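4-oxalocrotonate decarboxylase NahK (Pseudomonas putida, PDB 5D2H) catalyses the metal-dependent decarboxylation of (3E)-2-oxohex-3-enedioate to 2-oxopent-4-enoate and carbon dioxide in the catabolism of aromatic hydrocarbons. Local coordinates at residues Asp63-Ile68 against Ala179-Ser184; Leu82-Thr87 against Glu98-Gly103; Ile123-Glu128 against Val162-Tyr167. The protein carries 1 engineered substitution. All blocks are in the same frame, centred on the assembly; numbering follows the deposited sequence.

Contact 1. Residues Asp63-Ile68 against Ala179-Ser184; sequences DVQWEI and ADNASS. With AKG (2-oxoglutaric acid), chain C.
Val64 and Ile68, one turn apart on helix 58-74, both press on Ala179 at the end of helix 174-179, and here the contact is close. Val64 CG1 lies 3.9 Å from Ala179 CB, methyl against methyl, while Ile68 CD1 comes to 3.3 Å from Ala179 O. The small alanine side chain is consistent with the close approach of the backbones, the CA atoms of Gln65 and Ala179 being 4.7 Å apart. With CG anti to the backbone N (chi1 177°) and an extended chain, Gln65 reaches on to the Schellman motif that ends helix 174-179, whose C-prime residue is Asn181. The two side chains cross at about a right angle, their amide planes 66° apart, and Gln65 CD lies 3.4 Å from Asn181 OD1. This is packing without a bond: Gln65 NE2 is turned to Val178 O and Tyr102 O, and Asn181 OD1 accepts from Phe104 N. Farther along, the contact thins out. Ala182 CB stays 5.0 Å from Gln65 NE2; Ala182 O accepts from Lys83 NZ and lies 2.8 Å from O5 of 2-oxoglutarate. Trp66 points away from 179-184, and both it and Asp63 are partly exposed. Ile36 of helix 26-41 covers Ala179, Phe104 of strand 101-106 packs on Gln65 and Ile68, and the loop runs on into strand 184-189.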
loop_
_atom_site.group_PDB
_atom_site.type_symbol
_atom_site.label_atom_id
_atom_site.label_comp_id
_atom_site.label_asym_id
_atom_site.label_seq_id
_atom_site.Cartn_x
_atom_site.Cartn_y
_atom_site.Cartn_z
ATOM N N ASP A 63 6.227 13.376 6.982
ATOM C CA ASP A 63 7.627 13.747 7.135
ATOM C C ASP A 63 8.395 12.519 7.591
ATOM O O ASP A 63 9.467 12.202 7.066
ATOM C CB ASP A 63 7.811 14.849 8.171
ATOM C CG ASP A 63 7.434 16.221 7.648
ATOM O OD1 ASP A 63 7.091 16.351 6.448
ATOM O OD2 ASP A 63 7.499 17.173 8.452
ATOM N N VAL A 64 7.836 11.817 8.569
ATOM C CA VAL A 64 8.496 10.609 9.057
ATOM C C VAL A 64 8.585 9.563 7.952
ATOM O O VAL A 64 9.656 9.010 7.693
ATOM C CB VAL A 64 7.799 10.049 10.307
ATOM C CG1 VAL A 64 8.300 8.639 10.623
ATOM C CG2 VAL A 64 8.037 10.988 11.497
ATOM N N GLN A 65 7.475 9.315 7.267
ATOM C CA GLN A 65 7.477 8.289 6.235
ATOM C C GLN A 65 8.475 8.630 5.152
ATOM O O GLN A 65 9.253 7.780 4.727
ATOM C CB GLN A 65 6.101 8.125 5.596
ATOM C CG GLN A 65 6.118 7.110 4.486
ATOM C CD GLN A 65 4.848 7.124 3.674
ATOM O OE1 GLN A 65 4.876 7.387 2.472
ATOM N NE2 GLN A 65 3.721 6.854 4.328
ATOM N N TRP A 66 8.453 9.878 4.691
ATOM C CA TRP A 66 9.390 10.284 3.652
ATOM C C TRP A 66 10.848 10.204 4.097
ATOM O O TRP A 66 11.726 9.982 3.278
ATOM C CB TRP A 66 9.071 11.683 3.119
ATOM C CG TRP A 66 7.945 11.690 2.117
ATOM C CD1 TRP A 66 6.606 11.656 2.385
ATOM C CD2 TRP A 66 8.067 11.743 0.689
ATOM N NE1 TRP A 66 5.889 11.680 1.212
ATOM C CE2 TRP A 66 6.763 11.731 0.159
ATOM C CE3 TRP A 66 9.156 11.790 -0.192
ATOM C CZ2 TRP A 66 6.514 11.773 -1.213
ATOM C CZ3 TRP A 66 8.907 11.832 -1.552
ATOM C CH2 TRP A 66 7.599 11.825 -2.050
ATOM N N GLU A 67 11.112 10.402 5.385
ATOM C CA GLU A 67 12.483 10.300 5.872
ATOM C C GLU A 67 12.924 8.828 5.867
ATOM O O GLU A 67 14.081 8.513 5.578
ATOM C CB GLU A 67 12.609 10.929 7.261
ATOM C CG GLU A 67 13.835 10.519 8.062
ATOM C CD GLU A 67 15.156 11.016 7.478
ATOM O OE1 GLU A 67 15.158 11.784 6.489
ATOM O OE2 GLU A 67 16.205 10.625 8.025
ATOM N N ILE A 68 11.990 7.935 6.191
ATOM C CA ILE A 68 12.216 6.508 6.023
ATOM C C ILE A 68 12.568 6.228 4.573
ATOM O O ILE A 68 13.535 5.526 4.299
ATOM C CB ILE A 68 10.996 5.662 6.445
ATOM C CG1 ILE A 68 10.725 5.848 7.941
ATOM C CG2 ILE A 68 11.259 4.181 6.165
ATOM C CD1 ILE A 68 9.591 5.004 8.471
ATOM N N ALA A 179 3.179 7.027 9.346
ATOM C CA ALA A 179 4.575 7.115 9.773
ATOM C C ALA A 179 5.300 5.793 9.527
ATOM O O ALA A 179 6.481 5.771 9.190
ATOM C CB ALA A 179 4.668 7.522 11.251
ATOM N N ASP A 180 4.569 4.696 9.672
ATOM C CA ASP A 180 5.089 3.353 9.420
ATOM C C ASP A 180 4.881 2.948 7.951
ATOM O O ASP A 180 4.697 1.777 7.632
ATOM C CB ASP A 180 4.409 2.361 10.381
ATOM C CG ASP A 180 4.937 0.941 10.250
ATOM O OD1 ASP A 180 6.146 0.770 9.985
ATOM O OD2 ASP A 180 4.140 -0.011 10.402
ATOM N N ASN A 181 4.912 3.928 7.051
ATOM C CA ASN A 181 4.850 3.656 5.609
ATOM C C ASN A 181 3.616 2.845 5.215
ATOM O O ASN A 181 3.692 1.934 4.379
ATOM C CB ASN A 181 6.118 2.944 5.127
ATOM C CG ASN A 181 6.267 2.977 3.614
ATOM O OD1 ASN A 181 5.792 3.909 2.947
ATOM N ND2 ASN A 181 6.916 1.960 3.059
ATOM N N ALA A 182 2.483 3.165 5.832
ATOM C CA ALA A 182 1.242 2.479 5.513
ATOM C C ALA A 182 1.428 0.962 5.625
ATOM O O ALA A 182 0.827 0.193 4.870
ATOM C CB ALA A 182 0.776 2.867 4.108
ATOM N N SER A 183 2.291 0.535 6.548
ATOM C CA SER A 183 2.454 -0.897 6.845
ATOM C C SER A 183 3.012 -1.710 5.672
ATOM O O SER A 183 2.886 -2.940 5.634
ATOM C CB SER A 183 1.115 -1.490 7.293
ATOM O OG SER A 183 0.518 -0.700 8.313
ATOM N N SER A 184 3.626 -1.039 4.704
ATOM C CA SER A 184 4.102 -1.755 3.527
ATOM C C SER A 184 5.226 -2.695 3.932
ATOM O O SER A 184 5.944 -2.431 4.905
ATOM C CB SER A 184 4.586 -0.787 2.458
ATOM O OG SER A 184 3.635 0.245 2.248
HETATM C C1 AKG C . -3.122 -0.806 3.262
HETATM O O1 AKG C . -4.346 -0.863 3.025
HETATM O O2 AKG C . -2.275 -1.049 2.362
HETATM C C2 AKG C . -2.651 -0.492 4.622
HETATM O O5 AKG C . -1.667 -1.084 5.033
HETATM C C3 AKG C . -3.278 0.507 5.579
HETATM C C4 AKG C . -4.641 1.049 5.168
HETATM C C5 AKG C . -5.785 0.095 5.432
HETATM O O3 AKG C . -6.757 0.182 4.650
HETATM O O4 AKG C . -5.751 -0.724 6.392
#

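Contact 2. Residues Leu82-Thr87 against Glu98-Gly103; sequences LKMGLT and ETPIYG. With AKG (2-oxoglutaric acid), chain C; EDO (1,2-ethanediol), chain D.
Lys83 and Gly103 form a hydrogen-bonded antiparallel pair between strands 79-85 and 101-106, and the lysine side chain folds back over its partner. Its chain curls at every bond (chi1 53°), which lays CD 3.5 Å from Gly103 N and turns the amine toward the ligand. A side chain at Gly103 would be tight against that methylene. Two residues on, Gly85 pairs with Ile101 in the same way, Gly85 N giving Ile101 O a straight bond of 2.6 Å. Any CB on Gly85 would clash with Ile101 CG1 and with 2-oxoglutarate C4, so the bare backbone serves as the floor under the ligand. Between these pairs Met84 and Tyr102 point to the opposite face. The methionine is bent at chi2 and chi3, laying SD 3.7 Å from Tyr102 CB and CE the same 3.7 Å from Pro100 CB, while the phenol leads away to Trp66 NE1 and a bound ethanediol. Back on the ligand side, the side chains of Leu86 and Ile101 cross at a slant, CD1 of the first 3.9 Å from CG2 of the second. The two ends of 2-oxoglutarate are held from strand 79-85 and the loop residue after it: Lys83 NZ donates to O2 at 2.8 Å, Leu86 N to O3 at 3.0 Å. With a methionine in its place, O2 of the ligand and the carboxylate of Glu161, the lysine's salt-bridge partner, would probably both lose their positive mate. This is consistent with a pocket suited to a dicarboxylate, a lysine amine at one end and a backbone N-H at the other.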
loop_
_atom_site.group_PDB
_atom_site.type_symbol
_atom_site.label_atom_id
_atom_site.label_comp_id
_atom_site.label_asym_id
_atom_site.label_seq_id
_atom_site.Cartn_x
_atom_site.Cartn_y
_atom_site.Cartn_z
ATOM N N LEU A 82 4.244 3.075 -5.303
ATOM C CA LEU A 82 3.510 3.670 -4.212
ATOM C C LEU A 82 2.324 2.777 -3.946
ATOM O O LEU A 82 1.860 2.074 -4.853
ATOM C CB LEU A 82 3.047 5.068 -4.615
ATOM C CG LEU A 82 4.208 6.014 -4.928
ATOM C CD1 LEU A 82 3.721 7.307 -5.615
ATOM C CD2 LEU A 82 4.965 6.343 -3.653
ATOM N N LYS A 83 1.848 2.765 -2.704
ATOM C CA LYS A 83 0.679 1.963 -2.387
ATOM C C LYS A 83 -0.323 2.843 -1.678
ATOM O O LYS A 83 0.046 3.884 -1.134
ATOM C CB LYS A 83 1.044 0.710 -1.567
ATOM C CG LYS A 83 1.855 0.954 -0.299
ATOM C CD LYS A 83 1.021 1.562 0.802
ATOM C CE LYS A 83 -0.091 0.636 1.257
ATOM N NZ LYS A 83 0.413 -0.500 2.097
ATOM N N MET A 84 -1.594 2.460 -1.737
ATOM C CA MET A 84 -2.651 3.264 -1.140
ATOM C C MET A 84 -3.267 2.506 0.010
ATOM O O MET A 84 -3.513 1.308 -0.099
ATOM C CB MET A 84 -3.746 3.574 -2.151
ATOM C CG MET A 84 -3.264 4.304 -3.366
ATOM S SD MET A 84 -2.524 5.838 -2.842
ATOM C CE MET A 84 -3.951 6.764 -2.290
ATOM N N GLY A 85 -3.524 3.217 1.103
ATOM C CA GLY A 85 -4.238 2.650 2.228
ATOM C C GLY A 85 -5.520 3.409 2.499
ATOM O O GLY A 85 -5.670 4.565 2.065
ATOM N N LEU A 86 -6.442 2.775 3.222
ATOM C CA LEU A 86 -7.693 3.431 3.599
ATOM C C LEU A 86 -8.460 3.860 2.353
ATOM O O LEU A 86 -8.908 5.006 2.246
ATOM C CB LEU A 86 -7.409 4.644 4.482
ATOM C CG LEU A 86 -6.871 4.308 5.868
ATOM C CD1 LEU A 86 -6.718 5.576 6.689
ATOM C CD2 LEU A 86 -7.813 3.329 6.551
ATOM N N THR A 87 -8.580 2.941 1.400
ATOM C CA THR A 87 -9.248 3.232 0.136
ATOM C C THR A 87 -10.684 2.765 0.230
ATOM O O THR A 87 -11.240 2.240 -0.724
ATOM C CB THR A 87 -8.589 2.492 -1.035
ATOM O OG1 THR A 87 -8.474 1.100 -0.710
ATOM C CG2 THR A 87 -7.206 3.068 -1.330
ATOM N N GLU A 98 -10.570 11.925 5.983
ATOM C CA GLU A 98 -11.299 12.342 4.793
ATOM C C GLU A 98 -10.646 11.862 3.492
ATOM O O GLU A 98 -11.187 12.071 2.414
ATOM C CB GLU A 98 -11.439 13.868 4.773
ATOM C CG GLU A 98 -12.182 14.445 5.982
ATOM C CD GLU A 98 -12.236 15.970 5.977
ATOM O OE1 GLU A 98 -11.551 16.598 5.140
ATOM O OE2 GLU A 98 -12.967 16.543 6.814
ATOM N N THR A 99 -9.490 11.212 3.591
ATOM C CA THR A 99 -8.794 10.750 2.399
ATOM C C THR A 99 -8.074 9.436 2.645
ATOM O O THR A 99 -7.845 9.049 3.791
ATOM C CB THR A 99 -7.729 11.767 1.918
ATOM O OG1 THR A 99 -6.628 11.774 2.836
ATOM C CG2 THR A 99 -8.307 13.165 1.808
ATOM N N PRO A 100 -7.698 8.746 1.559
ATOM C CA PRO A 100 -6.808 7.596 1.710
ATOM C C PRO A 100 -5.479 8.045 2.286
ATOM O O PRO A 100 -5.246 9.241 2.525
ATOM C CB PRO A 100 -6.600 7.125 0.268
ATOM C CG PRO A 100 -7.805 7.602 -0.457
ATOM C CD PRO A 100 -8.148 8.922 0.169
ATOM N N ILE A 101 -4.603 7.077 2.512
ATOM C CA ILE A 101 -3.226 7.369 2.833
ATOM C C ILE A 101 -2.401 6.618 1.817
ATOM O O ILE A 101 -2.927 5.758 1.102
ATOM C CB ILE A 101 -2.853 6.865 4.231
ATOM C CG1 ILE A 101 -3.115 5.364 4.331
ATOM C CG2 ILE A 101 -3.655 7.612 5.304
ATOM C CD1 ILE A 101 -2.537 4.749 5.591
ATOM N N TYR A 102 -1.113 6.931 1.742
ATOM C CA TYR A 102 -0.243 6.234 0.813
ATOM C C TYR A 102 1.064 5.890 1.489
ATOM O O TYR A 102 1.397 6.436 2.535
ATOM C CB TYR A 102 0.010 7.063 -0.458
ATOM C CG TYR A 102 0.808 8.333 -0.236
ATOM C CD1 TYR A 102 2.203 8.303 -0.172
ATOM C CD2 TYR A 102 0.170 9.563 -0.112
ATOM C CE1 TYR A 102 2.933 9.453 0.042
ATOM C CE2 TYR A 102 0.893 10.722 0.095
ATOM C CZ TYR A 102 2.272 10.665 0.170
ATOM O OH TYR A 102 2.991 11.819 0.380
ATOM N N GLY A 103 1.795 4.964 0.885
ATOM C CA GLY A 103 3.135 4.659 1.318
ATOM C C GLY A 103 3.925 4.320 0.083
ATOM O O GLY A 103 3.357 4.228 -1.005
HETATM C C1 AKG C . -3.122 -0.806 3.262
HETATM O O1 AKG C . -4.346 -0.863 3.025
HETATM O O2 AKG C . -2.275 -1.049 2.362
HETATM C C2 AKG C . -2.651 -0.492 4.622
HETATM O O5 AKG C . -1.667 -1.084 5.033
HETATM C C3 AKG C . -3.278 0.507 5.579
HETATM C C4 AKG C . -4.641 1.049 5.168
HETATM C C5 AKG C . -5.785 0.095 5.432
HETATM O O3 AKG C . -6.757 0.182 4.650
HETATM O O4 AKG C . -5.751 -0.724 6.392
HETATM C C1 EDO D . -0.063 14.750 2.579
HETATM O O1 EDO D . -1.354 14.504 3.182
HETATM C C2 EDO D . 0.189 13.722 1.475
HETATM O O2 EDO D . 1.446 13.946 0.816
#

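Contact 3. Residues Ile123-Glu128 against Val162-Tyr167; sequences IHPKIE and VIDSRY. With MG (magnesium ion), chain B; AKG (2-oxoglutaric acid), chain C; EDO (1,2-ethanediol), chain F.
The antiparallel pairing of strands 126-135 and 153-163 carries the metal site of this member of the fumarylacetoacetate hydrolase superfamily, with Glu128 and Ile163 meeting beside the metal. Glu128 OE2 binds the magnesium ion at 1.9 Å, and Ile163 CG2 packs 3.2 Å from that same oxygen. Glu130, Glu161, 2-oxoglutarate O2 and two waters complete the coordination. The strands are joined by reciprocal backbone bonds between Lys126 and Ile163, and beyond them, on the face of Ile127, Pro125 CB meets Val162 CG1 at 3.6 Å. Next along the chain comes Asp164. With CG anti to its own nitrogen (chi1 -170°), its carboxylate reaches across to two successive backbone N-H groups: OD2 accepts from Ile123 N at 2.6 Å and OD1 from His124 N at the same length, each on the syn side. Both oxygens are thereby engaged and the carboxylate is probably held against rotation. The imidazole of His124 stands almost perpendicular to it, at 89°, with Ile123 CG2 over the centre of one ring face. Ile123 CD1, for its part, touches CG of Arg166, a residue whose guanidinium is salt-bridged to Asp180. An ethanediol, probably from the crystallisation liquor, bridges the two segments here, its O2 donating to His124 O and accepting from Ser165 N. At the ring edge, His124 NE2 donates to Ser165 O over 2.6 Å, with the oxygen only 7° out of the imidazole plane.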
loop_
_atom_site.group_PDB
_atom_site.type_symbol
_atom_site.label_atom_id
_atom_site.label_comp_id
_atom_site.label_asym_id
_atom_site.label_seq_id
_atom_site.Cartn_x
_atom_site.Cartn_y
_atom_site.Cartn_z
ATOM N N ILE A 123 6.632 -9.466 10.924
ATOM C CA ILE A 123 6.158 -9.455 12.298
ATOM C C ILE A 123 4.806 -10.148 12.475
ATOM O O ILE A 123 4.699 -11.129 13.201
ATOM C CB ILE A 123 6.083 -8.013 12.823
ATOM C CG1 ILE A 123 7.480 -7.377 12.768
ATOM C CG2 ILE A 123 5.507 -7.991 14.235
ATOM C CD1 ILE A 123 7.524 -5.928 13.144
ATOM N N HIS A 124 3.776 -9.635 11.814
ATOM C CA HIS A 124 2.457 -10.260 11.858
ATOM C C HIS A 124 1.739 -9.959 10.557
ATOM O O HIS A 124 0.752 -9.204 10.528
ATOM C CB HIS A 124 1.646 -9.785 13.065
ATOM C CG HIS A 124 1.929 -8.374 13.487
ATOM N ND1 HIS A 124 1.802 -7.957 14.797
ATOM C CD2 HIS A 124 2.309 -7.282 12.780
ATOM C CE1 HIS A 124 2.099 -6.671 14.880
ATOM N NE2 HIS A 124 2.417 -6.240 13.672
ATOM N N PRO A 125 2.254 -10.531 9.463
ATOM C CA PRO A 125 1.856 -10.083 8.127
ATOM C C PRO A 125 0.449 -10.505 7.739
ATOM O O PRO A 125 -0.073 -11.515 8.224
ATOM C CB PRO A 125 2.875 -10.772 7.215
ATOM C CG PRO A 125 3.270 -12.010 7.973
ATOM C CD PRO A 125 3.282 -11.589 9.414
ATOM N N LYS A 126 -0.152 -9.719 6.849
ATOM C CA LYS A 126 -1.431 -10.048 6.250
ATOM C C LYS A 126 -1.302 -9.776 4.764
ATOM O O LYS A 126 -0.497 -8.942 4.350
ATOM C CB LYS A 126 -2.536 -9.163 6.810
ATOM C CG LYS A 126 -2.700 -9.208 8.312
ATOM C CD LYS A 126 -3.907 -8.371 8.733
ATOM C CE LYS A 126 -4.070 -8.374 10.245
ATOM N NZ LYS A 126 -5.312 -7.677 10.659
ATOM N N ILE A 127 -2.098 -10.473 3.963
ATOM C CA ILE A 127 -2.097 -10.230 2.534
ATOM C C ILE A 127 -3.404 -9.581 2.136
ATOM O O ILE A 127 -4.438 -9.786 2.775
ATOM C CB ILE A 127 -1.909 -11.520 1.737
ATOM C CG1 ILE A 127 -3.084 -12.479 1.979
ATOM C CG2 ILE A 127 -0.593 -12.167 2.115
ATOM C CD1 ILE A 127 -3.188 -13.581 0.937
ATOM N N GLU A 128 -3.344 -8.776 1.089
ATOM C CA GLU A 128 -4.549 -8.225 0.502
ATOM C C GLU A 128 -4.448 -8.285 -1.017
ATOM O O GLU A 128 -3.352 -8.185 -1.584
ATOM C CB GLU A 128 -4.801 -6.798 0.999
ATOM C CG GLU A 128 -3.577 -5.927 1.042
ATOM C CD GLU A 128 -3.830 -4.584 1.697
ATOM O OE1 GLU A 128 -4.933 -4.355 2.245
ATOM O OE2 GLU A 128 -2.910 -3.748 1.668
ATOM N N VAL A 162 1.621 -7.704 0.807
ATOM C CA VAL A 162 1.791 -8.191 2.157
ATOM C C VAL A 162 2.015 -6.958 3.006
ATOM O O VAL A 162 2.979 -6.206 2.806
ATOM C CB VAL A 162 2.954 -9.195 2.285
ATOM C CG1 VAL A 162 3.000 -9.770 3.708
ATOM C CG2 VAL A 162 2.784 -10.330 1.271
ATOM N N ILE A 163 1.088 -6.709 3.915
ATOM C CA ILE A 163 1.226 -5.577 4.805
ATOM C C ILE A 163 1.585 -6.109 6.174
ATOM O O ILE A 163 1.251 -7.234 6.516
ATOM C CB ILE A 163 -0.045 -4.724 4.865
ATOM C CG1 ILE A 163 -1.240 -5.579 5.310
ATOM C CG2 ILE A 163 -0.281 -4.022 3.502
ATOM C CD1 ILE A 163 -2.518 -4.786 5.503
ATOM N N ASP A 164 2.298 -5.305 6.942
ATOM C CA ASP A 164 2.808 -5.772 8.209
ATOM C C ASP A 164 3.081 -4.532 9.021
ATOM O O ASP A 164 4.128 -3.905 8.891
ATOM C CB ASP A 164 4.085 -6.590 7.982
ATOM C CG ASP A 164 4.556 -7.312 9.234
ATOM O OD1 ASP A 164 3.714 -7.648 10.090
ATOM O OD2 ASP A 164 5.775 -7.548 9.357
ATOM N N SER A 165 2.105 -4.149 9.831
ATOM C CA SER A 165 2.270 -3.002 10.691
ATOM C C SER A 165 3.407 -3.313 11.652
ATOM O O SER A 165 3.441 -4.388 12.237
ATOM C CB SER A 165 0.992 -2.748 11.477
ATOM O OG SER A 165 1.185 -1.646 12.334
ATOM N N ARG A 166 4.338 -2.378 11.806
ATOM C CA ARG A 166 5.412 -2.554 12.776
ATOM C C ARG A 166 4.931 -2.278 14.205
ATOM O O ARG A 166 5.699 -2.384 15.158
ATOM C CB ARG A 166 6.606 -1.666 12.416
ATOM C CG ARG A 166 7.617 -2.366 11.525
ATOM C CD ARG A 166 6.969 -2.931 10.256
ATOM N NE ARG A 166 6.480 -1.852 9.390
ATOM C CZ ARG A 166 6.352 -1.938 8.069
ATOM N NH1 ARG A 166 5.901 -0.896 7.368
ATOM N NH2 ARG A 166 6.670 -3.064 7.442
ATOM N N TYR A 167 3.656 -1.925 14.357
ATOM C CA TYR A 167 3.127 -1.653 15.691
ATOM C C TYR A 167 2.547 -2.877 16.382
ATOM O O TYR A 167 1.953 -3.752 15.754
ATOM C CB TYR A 167 2.107 -0.506 15.680
ATOM C CG TYR A 167 2.652 0.750 15.047
ATOM C CD1 TYR A 167 3.739 1.408 15.605
ATOM C CD2 TYR A 167 2.102 1.262 13.888
ATOM C CE1 TYR A 167 4.255 2.547 15.033
ATOM C CE2 TYR A 167 2.618 2.405 13.300
ATOM C CZ TYR A 167 3.693 3.040 13.873
ATOM O OH TYR A 167 4.212 4.181 13.306
HETATM MG MG MG B . -2.553 -2.358 0.425
HETATM C C1 AKG C . -3.122 -0.806 3.262
HETATM O O1 AKG C . -4.346 -0.863 3.025
HETATM O O2 AKG C . -2.275 -1.049 2.362
HETATM C C2 AKG C . -2.651 -0.492 4.622
HETATM O O5 AKG C . -1.667 -1.084 5.033
HETATM C C3 AKG C . -3.278 0.507 5.579
HETATM C C4 AKG C . -4.641 1.049 5.168
HETATM C C5 AKG C . -5.785 0.095 5.432
HETATM O O3 AKG C . -6.757 0.182 4.650
HETATM O O4 AKG C . -5.751 -0.724 6.392
HETATM C C1 EDO F . -1.209 -5.229 8.933
HETATM O O1 EDO F . -1.961 -4.559 9.951
HETATM C C2 EDO F . -0.717 -6.573 9.470
HETATM O O2 EDO F . 0.063 -6.353 10.653
HETATM O O HOH W 1 -2.311 -0.881 -0.929
HETATM O O HOH W 2 -4.557 -1.813 0.722
#

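Overall arrangement
All three contacts touch one bound 2-oxoglutarate, their centres about 12 Å (contacts 1 and 2), 14 Å (1 and 3) and 15 Å (2 and 3) apart. Contacts 2 and 3 follow each other along the chain, and both are nested inside the long loop that contact 1 closes. The loop 179-184 links the other two. Toward contact 2, Asn181 OD1 packs 3.2 Å from Gly103 CA; toward contact 3, Ser184 O lies 2.7 Å from Arg166 NH2, a probable hydrogen bond. Contacts 2 and 3 meet more lightly, Lys83 NZ packing 3.9 Å from Ile163 CG2, but both serve the same carboxylate of 2-oxoglutarate: Lys83 by a bond to O2, Glu128 through the magnesium ion that O2 also binds.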